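Local coordinates for protein uracil-DNA glycosylase (Nitratifractor salsuginis, PDB 5X3G) that belongs to the uracil-DNA glycosylase family, compact alpha/beta proteins whose core is a four-stranded parallel sheet flanked by helices, at residues 7-12 with 38-43; 51-56 with 85-90; 78-83 with 166-171; 170-175 with 184-189. All coordinates share one frame; numbering follows the deposited sequence.

Contact 1 of 4, residues 7-12 with 38-43; sequences TNRPIH and LEDSYL
Arg9 and Asp40 make the polar part of this contact, a salt bridge between the start of the modelled chain and the first turn of helix 40-48. Arg9 NH1 lies 2.6 Å from Asp40 OD1. Asp40 OD2, of the same carboxylate, is 3.2 Å from Arg9 NH1. Asp40 OD1 meets the guanidinium at its edge, near its plane, while the two flat groups are turned 62° apart. The arginine chain gets there by bending at chi2 (-55°) and again at chi3. Its other terminal nitrogen, NH2, has a weak hydrogen bond to the backbone O of Met36. Two oxygens also lie near the acid: Asn8 O is 3.6 Å from Asp40 OD1, and the hydroxyl of Thr7 is farther off.

The apolar part is small. Pro10 CG meets Leu43 CD1 at 3.8 Å, the two side chains crossing at about a right angle. Pro10 CD also faces Asp40 OD1, at 4.0 Å.

Helix ends supply the backbone frame. Pro10 centres an inverse gamma turn and is the N-cap of helix 11-20. Glu39 is the N-cap of helix 40-48, and its OE1 accepts from Tyr42 N at 3.0 Å with an N-H...O angle of 152°.

The starts of two helices are thus joined by one charged pair and one apolar touch. Glu39 and Asp40 bring negative charge to the positive end of helix 40-48, which probably favours their ionised forms, and Arg9 would offset part of that charge.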
loop_
_atom_site.group_PDB
_atom_site.type_symbol
_atom_site.label_atom_id
_atom_site.label_comp_id
_atom_site.label_asym_id
_atom_site.label_seq_id
_atom_site.Cartn_x
_atom_site.Cartn_y
_atom_site.Cartn_z
ATOM N N THR A 7 15.699 21.961 -21.440
ATOM C CA THR A 7 14.331 22.049 -20.940
ATOM C C THR A 7 14.294 22.035 -19.412
ATOM O O THR A 7 14.865 21.151 -18.770
ATOM C CB THR A 7 13.457 20.903 -21.492
ATOM O OG1 THR A 7 12.230 20.866 -20.827
ATOM C CG2 THR A 7 14.132 19.587 -21.348
ATOM N N ASN A 8 13.609 23.025 -18.843
ATOM C CA ASN A 8 13.602 23.211 -17.398
ATOM C C ASN A 8 12.820 22.101 -16.704
ATOM O O ASN A 8 11.858 21.557 -17.252
ATOM C CB ASN A 8 13.001 24.575 -17.050
ATOM C CG ASN A 8 13.602 25.176 -15.798
ATOM O OD1 ASN A 8 14.678 25.774 -15.835
ATOM N ND2 ASN A 8 12.906 25.023 -14.677
ATOM N N ARG A 9 13.250 21.765 -15.479
ATOM C CA ARG A 9 12.597 20.767 -14.647
ATOM C C ARG A 9 11.997 21.428 -13.411
ATOM O O ARG A 9 12.577 22.380 -12.877
ATOM C CB ARG A 9 13.578 19.671 -14.208
ATOM C CG ARG A 9 14.536 19.199 -15.294
ATOM C CD ARG A 9 13.813 18.737 -16.552
ATOM N NE ARG A 9 13.256 17.396 -16.417
ATOM C CZ ARG A 9 11.961 17.140 -16.277
ATOM N NH1 ARG A 9 11.088 18.136 -16.256
ATOM N NH2 ARG A 9 11.536 15.888 -16.161
ATOM N N PRO A 10 10.815 20.944 -12.924
ATOM C CA PRO A 10 10.135 21.588 -11.786
ATOM C C PRO A 10 10.658 21.101 -10.437
ATOM O O PRO A 10 9.906 20.628 -9.582
ATOM C CB PRO A 10 8.672 21.197 -12.024
ATOM C CG PRO A 10 8.766 19.841 -12.642
ATOM C CD PRO A 10 10.016 19.841 -13.491
ATOM N N ILE A 11 11.972 21.234 -10.238
ATOM C CA ILE A 11 12.612 20.697 -9.038
ATOM C C ILE A 11 12.060 21.368 -7.783
ATOM O O ILE A 11 11.717 20.700 -6.799
ATOM C CB ILE A 11 14.141 20.852 -9.135
ATOM C CG1 ILE A 11 14.682 20.067 -10.334
ATOM C CG2 ILE A 11 14.803 20.414 -7.839
ATOM C CD1 ILE A 11 16.170 19.793 -10.273
ATOM N N HIS A 12 11.971 22.701 -7.801
ATOM C CA HIS A 12 11.430 23.429 -6.655
ATOM C C HIS A 12 10.006 22.981 -6.346
ATOM O O HIS A 12 9.646 22.778 -5.177
ATOM C CB HIS A 12 11.481 24.934 -6.933
ATOM C CG HIS A 12 11.313 25.787 -5.713
ATOM N ND1 HIS A 12 10.116 26.383 -5.379
ATOM C CD2 HIS A 12 12.195 26.158 -4.756
ATOM C CE1 HIS A 12 10.266 27.078 -4.266
ATOM N NE2 HIS A 12 11.520 26.957 -3.866
ATOM N N LEU A 38 8.387 11.508 -14.925
ATOM C CA LEU A 38 7.079 11.871 -15.450
ATOM C C LEU A 38 7.209 13.007 -16.457
ATOM O O LEU A 38 8.002 13.936 -16.284
ATOM C CB LEU A 38 6.137 12.281 -14.315
ATOM C CG LEU A 38 5.850 11.224 -13.244
ATOM C CD1 LEU A 38 5.425 11.872 -11.934
ATOM C CD2 LEU A 38 4.792 10.245 -13.731
ATOM N N GLU A 39 6.417 12.920 -17.520
ATOM C CA GLU A 39 6.449 13.880 -18.615
ATOM C C GLU A 39 6.014 15.242 -18.085
ATOM O O GLU A 39 5.152 15.319 -17.203
ATOM C CB GLU A 39 5.550 13.397 -19.760
ATOM C CG GLU A 39 5.631 14.183 -21.059
ATOM C CD GLU A 39 4.773 15.423 -21.046
ATOM O OE1 GLU A 39 3.809 15.459 -20.254
ATOM O OE2 GLU A 39 5.056 16.355 -21.828
ATOM N N ASP A 40 6.626 16.309 -18.611
ATOM C CA ASP A 40 6.494 17.633 -18.002
ATOM C C ASP A 40 5.040 18.082 -17.909
ATOM O O ASP A 40 4.612 18.606 -16.872
ATOM C CB ASP A 40 7.320 18.655 -18.785
ATOM C CG ASP A 40 8.770 18.691 -18.348
ATOM O OD1 ASP A 40 9.060 19.310 -17.301
ATOM O OD2 ASP A 40 9.621 18.100 -19.044
ATOM N N SER A 41 4.264 17.901 -18.982
ATOM C CA SER A 41 2.861 18.305 -18.944
ATOM C C SER A 41 2.100 17.545 -17.866
ATOM O O SER A 41 1.270 18.124 -17.155
ATOM C CB SER A 41 2.210 18.094 -20.312
ATOM N N TYR A 42 2.379 16.246 -17.726
ATOM C CA TYR A 42 1.755 15.464 -16.664
ATOM C C TYR A 42 2.084 16.041 -15.292
ATOM O O TYR A 42 1.219 16.097 -14.409
ATOM C CB TYR A 42 2.207 14.006 -16.759
ATOM C CG TYR A 42 1.355 13.039 -15.968
ATOM C CD1 TYR A 42 0.254 12.422 -16.547
ATOM C CD2 TYR A 42 1.650 12.746 -14.643
ATOM C CE1 TYR A 42 -0.529 11.539 -15.829
ATOM C CE2 TYR A 42 0.871 11.864 -13.916
ATOM C CZ TYR A 42 -0.217 11.264 -14.515
ATOM O OH TYR A 42 -0.994 10.384 -13.801
ATOM N N LEU A 43 3.327 16.492 -15.100
ATOM C CA LEU A 43 3.711 17.083 -13.822
ATOM C C LEU A 43 2.996 18.408 -13.587
ATOM O O LEU A 43 2.618 18.720 -12.452
ATOM C CB LEU A 43 5.226 17.271 -13.761
ATOM C CG LEU A 43 6.033 16.021 -13.412
ATOM C CD1 LEU A 43 7.525 16.302 -13.479
ATOM C CD2 LEU A 43 5.644 15.526 -12.031
#

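Contact 2 of 4, residues 51-56 with 85-90; sequences GYIPPR and ESAIGY
Ile53 reaches Ala87 with its CG1 between the backbone N and the carbonyl carbon (chi1 59°) and CD1 extended away from CA (chi2 172°). CD1 ends 4.0 Å from Ala87 CB. The peptide bond before Pro54 is cis, and the proline ring also faces 85-90.

Pro54 carries most of the contact from its side. Its CB lies 3.5 Å from Ala87 O and 4.3 Å from Ala87 CB. Its CG approaches Gly89 N at 3.8 Å. Gly89 has positive phi (89°), a backbone shape that suits glycine. No hydrogen bond crosses between the two segments. The contact is van der Waals packing: Ile53 and Pro54 on the Ala87 methyl, and the Pro54 ring also on the backbone of Ala87 and Gly89.

Each loop is held by other neighbours. Ser86 OG is hydrogen-bonded to Asp94 OD1 and Arg83 NE. Ile53 pairs through its backbone with Phe173, and Pro54 also touches Pro80.

This is loop-on-loop packing at a cis-proline. It joins the loop after helix 40-48 to the long loop that leaves the C-terminal end of strand 73-77 in the parallel sheet of this alpha/beta fold.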
loop_
_atom_site.group_PDB
_atom_site.type_symbol
_atom_site.label_atom_id
_atom_site.label_comp_id
_atom_site.label_asym_id
_atom_site.label_seq_id
_atom_site.Cartn_x
_atom_site.Cartn_y
_atom_site.Cartn_z
ATOM N N GLY A 51 -8.985 17.148 -10.375
ATOM C CA GLY A 51 -9.455 16.075 -11.226
ATOM C C GLY A 51 -8.810 14.728 -11.003
ATOM O O GLY A 51 -8.845 13.889 -11.912
ATOM N N TYR A 52 -8.229 14.487 -9.831
ATOM C CA TYR A 52 -7.650 13.184 -9.544
ATOM C C TYR A 52 -7.697 12.928 -8.046
ATOM O O TYR A 52 -7.813 13.852 -7.240
ATOM C CB TYR A 52 -6.209 13.071 -10.064
ATOM C CG TYR A 52 -5.204 13.972 -9.372
ATOM C CD1 TYR A 52 -4.641 13.613 -8.152
ATOM C CD2 TYR A 52 -4.801 15.168 -9.949
ATOM C CE1 TYR A 52 -3.722 14.427 -7.520
ATOM C CE2 TYR A 52 -3.875 15.989 -9.325
ATOM C CZ TYR A 52 -3.341 15.611 -8.109
ATOM O OH TYR A 52 -2.423 16.418 -7.478
ATOM N N ILE A 53 -7.590 11.654 -7.688
ATOM C CA ILE A 53 -7.505 11.236 -6.295
ATOM C C ILE A 53 -6.304 10.307 -6.139
ATOM O O ILE A 53 -5.943 9.607 -7.086
ATOM C CB ILE A 53 -8.804 10.552 -5.827
ATOM C CG1 ILE A 53 -9.102 9.322 -6.682
ATOM C CG2 ILE A 53 -9.968 11.531 -5.857
ATOM C CD1 ILE A 53 -10.255 8.495 -6.171
ATOM N N PRO A 54 -5.661 10.307 -4.955
ATOM C CA PRO A 54 -5.948 11.124 -3.773
ATOM C C PRO A 54 -5.527 12.572 -3.990
ATOM O O PRO A 54 -4.860 12.841 -4.986
ATOM C CB PRO A 54 -5.105 10.461 -2.683
ATOM C CG PRO A 54 -3.937 9.925 -3.415
ATOM C CD PRO A 54 -4.472 9.461 -4.746
ATOM N N PRO A 55 -5.904 13.483 -3.092
ATOM C CA PRO A 55 -5.476 14.877 -3.248
ATOM C C PRO A 55 -3.959 14.998 -3.303
ATOM O O PRO A 55 -3.218 14.103 -2.891
ATOM C CB PRO A 55 -6.051 15.576 -2.007
ATOM C CG PRO A 55 -6.425 14.474 -1.064
ATOM C CD PRO A 55 -6.799 13.318 -1.935
ATOM N N ARG A 56 -3.507 16.139 -3.830
ATOM C CA ARG A 56 -2.082 16.368 -4.052
ATOM C C ARG A 56 -1.271 16.189 -2.773
ATOM O O ARG A 56 -0.151 15.666 -2.811
ATOM C CB ARG A 56 -1.874 17.767 -4.634
ATOM C CG ARG A 56 -0.429 18.210 -4.721
ATOM C CD ARG A 56 -0.247 19.316 -5.747
ATOM N NE ARG A 56 1.024 20.009 -5.567
ATOM C CZ ARG A 56 1.203 21.037 -4.744
ATOM N NH1 ARG A 56 0.186 21.498 -4.030
ATOM N NH2 ARG A 56 2.395 21.607 -4.640
ATOM N N GLU A 85 -13.146 9.155 -0.786
ATOM C CA GLU A 85 -12.902 8.904 0.627
ATOM C C GLU A 85 -12.061 7.654 0.867
ATOM O O GLU A 85 -11.543 7.476 1.975
ATOM C CB GLU A 85 -14.232 8.795 1.382
ATOM C CG GLU A 85 -15.082 7.581 1.030
ATOM C CD GLU A 85 -15.884 7.734 -0.254
ATOM O OE1 GLU A 85 -15.712 8.751 -0.958
ATOM O OE2 GLU A 85 -16.694 6.830 -0.555
ATOM N N SER A 86 -11.899 6.797 -0.144
ATOM C CA SER A 86 -11.101 5.583 -0.008
ATOM C C SER A 86 -9.630 5.783 -0.341
ATOM O O SER A 86 -8.773 5.139 0.275
ATOM C CB SER A 86 -11.652 4.475 -0.909
ATOM O OG SER A 86 -12.687 3.751 -0.275
ATOM N N ALA A 87 -9.315 6.636 -1.313
ATOM C CA ALA A 87 -7.943 6.830 -1.767
ATOM C C ALA A 87 -7.242 7.830 -0.856
ATOM O O ALA A 87 -7.629 9.002 -0.801
ATOM C CB ALA A 87 -7.914 7.313 -3.215
ATOM N N ILE A 88 -6.210 7.369 -0.146
ATOM C CA ILE A 88 -5.531 8.211 0.833
ATOM C C ILE A 88 -4.018 8.093 0.699
ATOM O O ILE A 88 -3.280 8.409 1.637
ATOM C CB ILE A 88 -5.975 7.864 2.267
ATOM C CG1 ILE A 88 -5.638 6.409 2.601
ATOM C CG2 ILE A 88 -7.463 8.135 2.457
ATOM C CD1 ILE A 88 -5.837 6.072 4.064
ATOM N N GLY A 89 -3.544 7.639 -0.458
ATOM C CA GLY A 89 -2.120 7.636 -0.737
ATOM C C GLY A 89 -1.365 6.401 -0.306
ATOM O O GLY A 89 -0.127 6.418 -0.307
ATOM N N TYR A 90 -2.066 5.332 0.066
ATOM C CA TYR A 90 -1.454 4.068 0.446
ATOM C C TYR A 90 -2.029 2.949 -0.402
ATOM O O TYR A 90 -3.235 2.914 -0.663
ATOM C CB TYR A 90 -1.700 3.729 1.923
ATOM C CG TYR A 90 -1.123 4.709 2.912
ATOM C CD1 TYR A 90 0.208 4.636 3.292
ATOM C CD2 TYR A 90 -1.918 5.689 3.488
ATOM C CE1 TYR A 90 0.739 5.523 4.209
ATOM C CE2 TYR A 90 -1.398 6.584 4.407
ATOM C CZ TYR A 90 -0.067 6.495 4.762
ATOM O OH TYR A 90 0.454 7.380 5.679
#

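Contact 3 of 4, residues 78-83 with 166-171; sequences QDPYPR and LLNMAL
Gln78, Asp79 and Pro80 open the Gln-Asp-Pro-Tyr signature of the uracil-DNA glycosylase family, and here they meet Asn168, Met169, Ala170 and Leu171. The signature follows strand 73-77. The other segment runs off the end of strand 164-168, its parallel neighbour in the sheet. The contact therefore carries the pairing of the two strands a little past their C-terminal ends.

Gln78 O is the main acceptor. Ala170 N donates to it at 3.0 Å, with an N-H...O angle of 161°. Met169 N donates to it as well, at 2.8 Å, but that bond is weak because the angle is only 116°. Two successive N-H groups thus point to one carbonyl, with the Ala170 bond the stronger. The return contact is a CA-H...O approach from Asp79 CA to Ala170 O, 3.5 Å long.

Side chains fill in around this backbone pairing. Asn168 has CG anti to its carbonyl carbon (chi1 -85°), which puts CG beside the Asp79 backbone, 3.9 Å from Asp79 C. Its OD1 is 3.6 Å from Gln78 N. Gln78 bends at chi2, and its OE1 comes 3.8 Å from CG of Met169, which is modelled as selenomethionine. The carboxylate of Asp79 turns away from 166-171. Its OD2 is hydrogen-bonded to Ser179 OG, at the start of helix 179-196.

Pro80 closes the contact with CD and CG set against two successive carbonyl oxygens: CD is 3.2 Å from Ala170 O, and CG is 3.5 Å from Leu171 O.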
loop_
_atom_site.group_PDB
_atom_site.type_symbol
_atom_site.label_atom_id
_atom_site.label_comp_id
_atom_site.label_asym_id
_atom_site.label_seq_id
_atom_site.Cartn_x
_atom_site.Cartn_y
_atom_site.Cartn_z
ATOM N N GLN A 78 -2.247 -1.593 -7.545
ATOM C CA GLN A 78 -2.340 -1.065 -8.903
ATOM C C GLN A 78 -2.362 0.457 -8.906
ATOM O O GLN A 78 -1.407 1.103 -9.347
ATOM C CB GLN A 78 -3.582 -1.611 -9.612
ATOM C CG GLN A 78 -3.384 -2.982 -10.223
ATOM C CD GLN A 78 -2.529 -2.928 -11.476
ATOM O OE1 GLN A 78 -1.302 -3.002 -11.410
ATOM N NE2 GLN A 78 -3.178 -2.787 -12.626
ATOM N N ASP A 79 -3.450 1.033 -8.411
ATOM C CA ASP A 79 -3.650 2.473 -8.415
ATOM C C ASP A 79 -4.669 2.799 -7.331
ATOM O O ASP A 79 -5.304 1.886 -6.780
ATOM C CB ASP A 79 -4.110 2.965 -9.802
ATOM C CG ASP A 79 -5.497 2.476 -10.173
ATOM O OD1 ASP A 79 -5.890 1.385 -9.710
ATOM O OD2 ASP A 79 -6.185 3.179 -10.942
ATOM N N PRO A 80 -4.830 4.078 -6.974
ATOM C CA PRO A 80 -5.729 4.423 -5.865
ATOM C C PRO A 80 -7.134 3.866 -6.051
ATOM O O PRO A 80 -7.586 3.611 -7.170
ATOM C CB PRO A 80 -5.732 5.954 -5.879
ATOM C CG PRO A 80 -4.409 6.311 -6.424
ATOM C CD PRO A 80 -4.081 5.261 -7.444
ATOM N N TYR A 81 -7.821 3.674 -4.928
ATOM C CA TYR A 81 -9.192 3.197 -4.959
ATOM C C TYR A 81 -10.078 4.204 -5.694
ATOM O O TYR A 81 -9.883 5.416 -5.577
ATOM C CB TYR A 81 -9.708 2.977 -3.539
ATOM C CG TYR A 81 -9.152 1.747 -2.850
ATOM C CD1 TYR A 81 -9.418 0.474 -3.337
ATOM C CD2 TYR A 81 -8.377 1.859 -1.701
ATOM C CE1 TYR A 81 -8.921 -0.653 -2.706
ATOM C CE2 TYR A 81 -7.876 0.735 -1.063
ATOM C CZ TYR A 81 -8.151 -0.516 -1.569
ATOM O OH TYR A 81 -7.656 -1.636 -0.941
ATOM N N PRO A 82 -11.076 3.727 -6.453
ATOM C CA PRO A 82 -11.873 4.633 -7.298
ATOM C C PRO A 82 -12.781 5.579 -6.522
ATOM O O PRO A 82 -13.695 6.178 -7.098
ATOM C CB PRO A 82 -12.703 3.666 -8.157
ATOM C CG PRO A 82 -12.021 2.323 -8.027
ATOM C CD PRO A 82 -11.440 2.315 -6.654
ATOM N N ARG A 83 -12.530 5.737 -5.230
ATOM C CA ARG A 83 -13.439 6.455 -4.350
ATOM C C ARG A 83 -12.692 7.583 -3.653
ATOM O O ARG A 83 -11.601 7.359 -3.115
ATOM C CB ARG A 83 -14.043 5.472 -3.349
ATOM C CG ARG A 83 -14.938 4.436 -4.012
ATOM C CD ARG A 83 -15.496 3.443 -3.016
ATOM N NE ARG A 83 -14.410 2.683 -2.407
ATOM C CZ ARG A 83 -13.839 1.618 -2.963
ATOM N NH1 ARG A 83 -14.252 1.181 -4.147
ATOM N NH2 ARG A 83 -12.850 0.994 -2.340
ATOM N N LEU A 166 3.865 0.869 1.216
ATOM C CA LEU A 166 2.613 0.527 0.541
ATOM C C LEU A 166 2.533 1.327 -0.753
ATOM O O LEU A 166 2.003 2.438 -0.792
ATOM C CB LEU A 166 1.434 0.801 1.462
ATOM C CG LEU A 166 1.443 -0.009 2.758
ATOM C CD1 LEU A 166 0.512 0.612 3.794
ATOM C CD2 LEU A 166 1.053 -1.454 2.482
ATOM N N LEU A 167 3.043 0.741 -1.834
ATOM C CA LEU A 167 3.318 1.466 -3.069
ATOM C C LEU A 167 2.365 1.026 -4.175
ATOM O O LEU A 167 2.368 -0.143 -4.572
ATOM C CB LEU A 167 4.770 1.246 -3.496
ATOM C CG LEU A 167 5.221 1.918 -4.792
ATOM C CD1 LEU A 167 5.044 3.426 -4.704
ATOM C CD2 LEU A 167 6.664 1.549 -5.100
ATOM N N ASN A 168 1.561 1.964 -4.672
ATOM C CA ASN A 168 0.727 1.740 -5.847
ATOM C C ASN A 168 1.537 1.970 -7.119
ATOM O O ASN A 168 2.461 2.788 -7.147
ATOM C CB ASN A 168 -0.493 2.667 -5.836
ATOM C CG ASN A 168 -1.649 2.108 -5.023
ATOM O OD1 ASN A 168 -1.883 0.903 -5.002
ATOM N ND2 ASN A 168 -2.370 2.986 -4.342
HETATM N N MSE A 169 1.184 1.237 -8.175
HETATM C CA MSE A 169 1.894 1.331 -9.455
HETATM C C MSE A 169 1.744 2.717 -10.073
HETATM O O MSE A 169 2.688 3.251 -10.659
HETATM C CB MSE A 169 1.400 0.262 -10.431
HETATM C CG MSE A 169 1.756 -1.153 -10.021
HETATM SE SE MSE A 169 3.679 -1.451 -10.066
HETATM C CE MSE A 169 3.725 -2.849 -11.426
ATOM N N ALA A 170 0.549 3.289 -9.949
ATOM C CA ALA A 170 0.303 4.696 -10.225
ATOM C C ALA A 170 -0.215 5.349 -8.951
ATOM O O ALA A 170 -1.006 4.750 -8.218
ATOM C CB ALA A 170 -0.703 4.883 -11.367
ATOM N N LEU A 171 0.231 6.574 -8.685
ATOM C CA LEU A 171 -0.088 7.248 -7.433
ATOM C C LEU A 171 -1.364 8.078 -7.494
ATOM O O LEU A 171 -1.751 8.659 -6.473
ATOM C CB LEU A 171 1.078 8.144 -7.001
ATOM C CG LEU A 171 2.433 7.465 -6.794
ATOM C CD1 LEU A 171 3.416 8.439 -6.158
ATOM C CD2 LEU A 171 2.298 6.201 -5.955
#

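Contact 4 of 4, residues 170-175 with 184-189; sequences ALLFTS and RAWRAF
Trp186 lies with one face against the backbone and side chains of Ala170 and Leu171, and this is the tight part of the contact. Ala170 CA sits over the five-membered ring in a CH-pi contact, 4.0 Å from its centroid. Leu171 CB does the same over the six-membered ring, 17° off the normal. Between them Leu171 N lies above the centre of the indole. On that same face, near the rim, Ala170 CB is 3.5 Å from Trp186 CD1. Leu171 CD1 touches both aromatic rings, 3.6 Å from Trp186 CZ3 and 4.0 Å from Phe189 CZ. Trp186 CZ3 in turn stands over the centre of one face of Phe189.

Leu172 touches helix 179-196 more lightly, and also packs on Tyr42, Trp45 and Met46 of helix 40-48. Its CG is placed between the backbone N and the carbonyl carbon (chi1 61°) and stays 4.0 Å from Trp186 NE1.

Past Leu172 the loop leaves the helix. Thr174, partly exposed, is hydrogen-bonded through OG1 to Glu178 and His182. On the solvent side of helix 179-196, Arg184 and Arg187 point away from the loop, and Arg184 is exposed.

The union is almost wholly apolar, with no hydrogen bond between the two segments. The indole N-H is buried but satisfied, since NE1 is bonded to Tyr42 OH. One tryptophan therefore offers a face to the loop after strand 164-168 and its N-H to Tyr42 of helix 40-48.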
loop_
_atom_site.group_PDB
_atom_site.type_symbol
_atom_site.label_atom_id
_atom_site.label_comp_id
_atom_site.label_asym_id
_atom_site.label_seq_id
_atom_site.Cartn_x
_atom_site.Cartn_y
_atom_site.Cartn_z
ATOM N N ALA A 170 0.549 3.289 -9.949
ATOM C CA ALA A 170 0.303 4.696 -10.225
ATOM C C ALA A 170 -0.215 5.349 -8.951
ATOM O O ALA A 170 -1.006 4.750 -8.218
ATOM C CB ALA A 170 -0.703 4.883 -11.367
ATOM N N LEU A 171 0.231 6.574 -8.685
ATOM C CA LEU A 171 -0.088 7.248 -7.433
ATOM C C LEU A 171 -1.364 8.078 -7.494
ATOM O O LEU A 171 -1.751 8.659 -6.473
ATOM C CB LEU A 171 1.078 8.144 -7.001
ATOM C CG LEU A 171 2.433 7.465 -6.794
ATOM C CD1 LEU A 171 3.416 8.439 -6.158
ATOM C CD2 LEU A 171 2.298 6.201 -5.955
ATOM N N LEU A 172 -2.031 8.156 -8.644
ATOM C CA LEU A 172 -3.251 8.943 -8.740
ATOM C C LEU A 172 -4.263 8.226 -9.620
ATOM O O LEU A 172 -3.916 7.374 -10.440
ATOM C CB LEU A 172 -2.968 10.363 -9.262
ATOM C CG LEU A 172 -2.360 10.589 -10.652
ATOM C CD1 LEU A 172 -3.383 10.428 -11.772
ATOM C CD2 LEU A 172 -1.707 11.963 -10.710
ATOM N N PHE A 173 -5.528 8.606 -9.441
ATOM C CA PHE A 173 -6.663 8.018 -10.140
ATOM C C PHE A 173 -7.548 9.145 -10.651
ATOM O O PHE A 173 -7.827 10.093 -9.912
ATOM C CB PHE A 173 -7.455 7.095 -9.202
ATOM C CG PHE A 173 -8.758 6.593 -9.773
ATOM C CD1 PHE A 173 -8.818 5.367 -10.411
ATOM C CD2 PHE A 173 -9.928 7.329 -9.640
ATOM C CE1 PHE A 173 -10.007 4.892 -10.925
ATOM C CE2 PHE A 173 -11.122 6.862 -10.155
ATOM C CZ PHE A 173 -11.161 5.640 -10.795
ATOM N N THR A 174 -7.992 9.039 -11.902
ATOM C CA THR A 174 -8.943 9.988 -12.471
ATOM C C THR A 174 -10.277 9.325 -12.787
ATOM O O THR A 174 -11.327 9.776 -12.317
ATOM C CB THR A 174 -8.360 10.645 -13.732
ATOM O OG1 THR A 174 -7.981 9.636 -14.676
ATOM C CG2 THR A 174 -7.145 11.484 -13.382
ATOM N N SER A 175 -10.264 8.256 -13.580
ATOM C CA SER A 175 -11.456 7.464 -13.834
ATOM C C SER A 175 -11.029 6.029 -14.093
ATOM O O SER A 175 -9.859 5.753 -14.375
ATOM C CB SER A 175 -12.266 8.010 -15.017
ATOM O OG SER A 175 -11.535 7.908 -16.225
ATOM N N ARG A 184 0.839 3.246 -17.053
ATOM C CA ARG A 184 1.900 3.351 -18.050
ATOM C C ARG A 184 2.713 4.625 -17.852
ATOM O O ARG A 184 3.942 4.613 -17.993
ATOM C CB ARG A 184 1.291 3.295 -19.451
ATOM C CG ARG A 184 2.281 3.318 -20.600
ATOM C CD ARG A 184 1.961 2.176 -21.553
ATOM N NE ARG A 184 2.584 2.326 -22.864
ATOM C CZ ARG A 184 2.921 1.309 -23.649
ATOM N NH1 ARG A 184 2.713 0.060 -23.251
ATOM N NH2 ARG A 184 3.473 1.539 -24.830
ATOM N N ALA A 185 2.049 5.728 -17.494
ATOM C CA ALA A 185 2.760 6.984 -17.277
ATOM C C ALA A 185 3.637 6.937 -16.030
ATOM O O ALA A 185 4.625 7.675 -15.943
ATOM C CB ALA A 185 1.766 8.140 -17.180
ATOM N N TRP A 186 3.300 6.091 -15.058
ATOM C CA TRP A 186 4.055 5.989 -13.814
ATOM C C TRP A 186 5.082 4.865 -13.827
ATOM O O TRP A 186 5.856 4.741 -12.868
ATOM C CB TRP A 186 3.102 5.792 -12.633
ATOM C CG TRP A 186 2.378 7.038 -12.238
ATOM C CD1 TRP A 186 1.190 7.489 -12.730
ATOM C CD2 TRP A 186 2.801 8.002 -11.268
ATOM N NE1 TRP A 186 0.845 8.675 -12.128
ATOM C CE2 TRP A 186 1.819 9.010 -11.224
ATOM C CE3 TRP A 186 3.915 8.109 -10.431
ATOM C CZ2 TRP A 186 1.916 10.110 -10.377
ATOM C CZ3 TRP A 186 4.013 9.202 -9.593
ATOM C CH2 TRP A 186 3.018 10.188 -9.570
ATOM N N ARG A 187 5.107 4.048 -14.881
ATOM C CA ARG A 187 6.012 2.903 -14.909
ATOM C C ARG A 187 7.472 3.335 -14.795
ATOM O O ARG A 187 8.264 2.697 -14.093
ATOM C CB ARG A 187 5.779 2.090 -16.182
ATOM C CG ARG A 187 6.716 0.912 -16.336
ATOM C CD ARG A 187 6.342 0.111 -17.561
ATOM N NE ARG A 187 4.928 -0.252 -17.524
ATOM C CZ ARG A 187 4.154 -0.348 -18.599
ATOM N NH1 ARG A 187 4.660 -0.112 -19.802
ATOM N NH2 ARG A 187 2.876 -0.675 -18.473
ATOM N N ALA A 188 7.851 4.421 -15.477
ATOM C CA ALA A 188 9.219 4.921 -15.361
ATOM C C ALA A 188 9.528 5.390 -13.944
ATOM O O ALA A 188 10.658 5.217 -13.462
ATOM C CB ALA A 188 9.455 6.055 -16.359
ATOM N N PHE A 189 8.542 5.988 -13.271
ATOM C CA PHE A 189 8.701 6.355 -11.869
ATOM C C PHE A 189 8.982 5.125 -11.016
ATOM O O PHE A 189 9.894 5.129 -10.179
ATOM C CB PHE A 189 7.446 7.084 -11.379
ATOM C CG PHE A 189 7.357 7.215 -9.881
ATOM C CD1 PHE A 189 7.921 8.302 -9.235
ATOM C CD2 PHE A 189 6.687 6.265 -9.123
ATOM C CE1 PHE A 189 7.839 8.429 -7.863
ATOM C CE2 PHE A 189 6.603 6.390 -7.750
ATOM C CZ PHE A 189 7.177 7.472 -7.116
#

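Contact 1 comes first along the chain, at the starts of helices 11-20 and 40-48, far from the chain's centre. The segments of contacts 2 and 3 alternate in sequence, and their centres are 9 Å apart. Contacts 3 and 4 share Ala170 and Leu171, with centres 8 Å apart. Contact 3 faces the neighbouring strand end, and contact 4 faces helix 179-196. Contacts 2 and 4 also touch, with centres 12 Å apart. Contact 1 is about 15 Å from contact 4, centre to centre, and meets it through Tyr42 and Leu38. The N-terminal helices are thus connected to the loops at the C-terminal ends of strands 73-77 and 164-168.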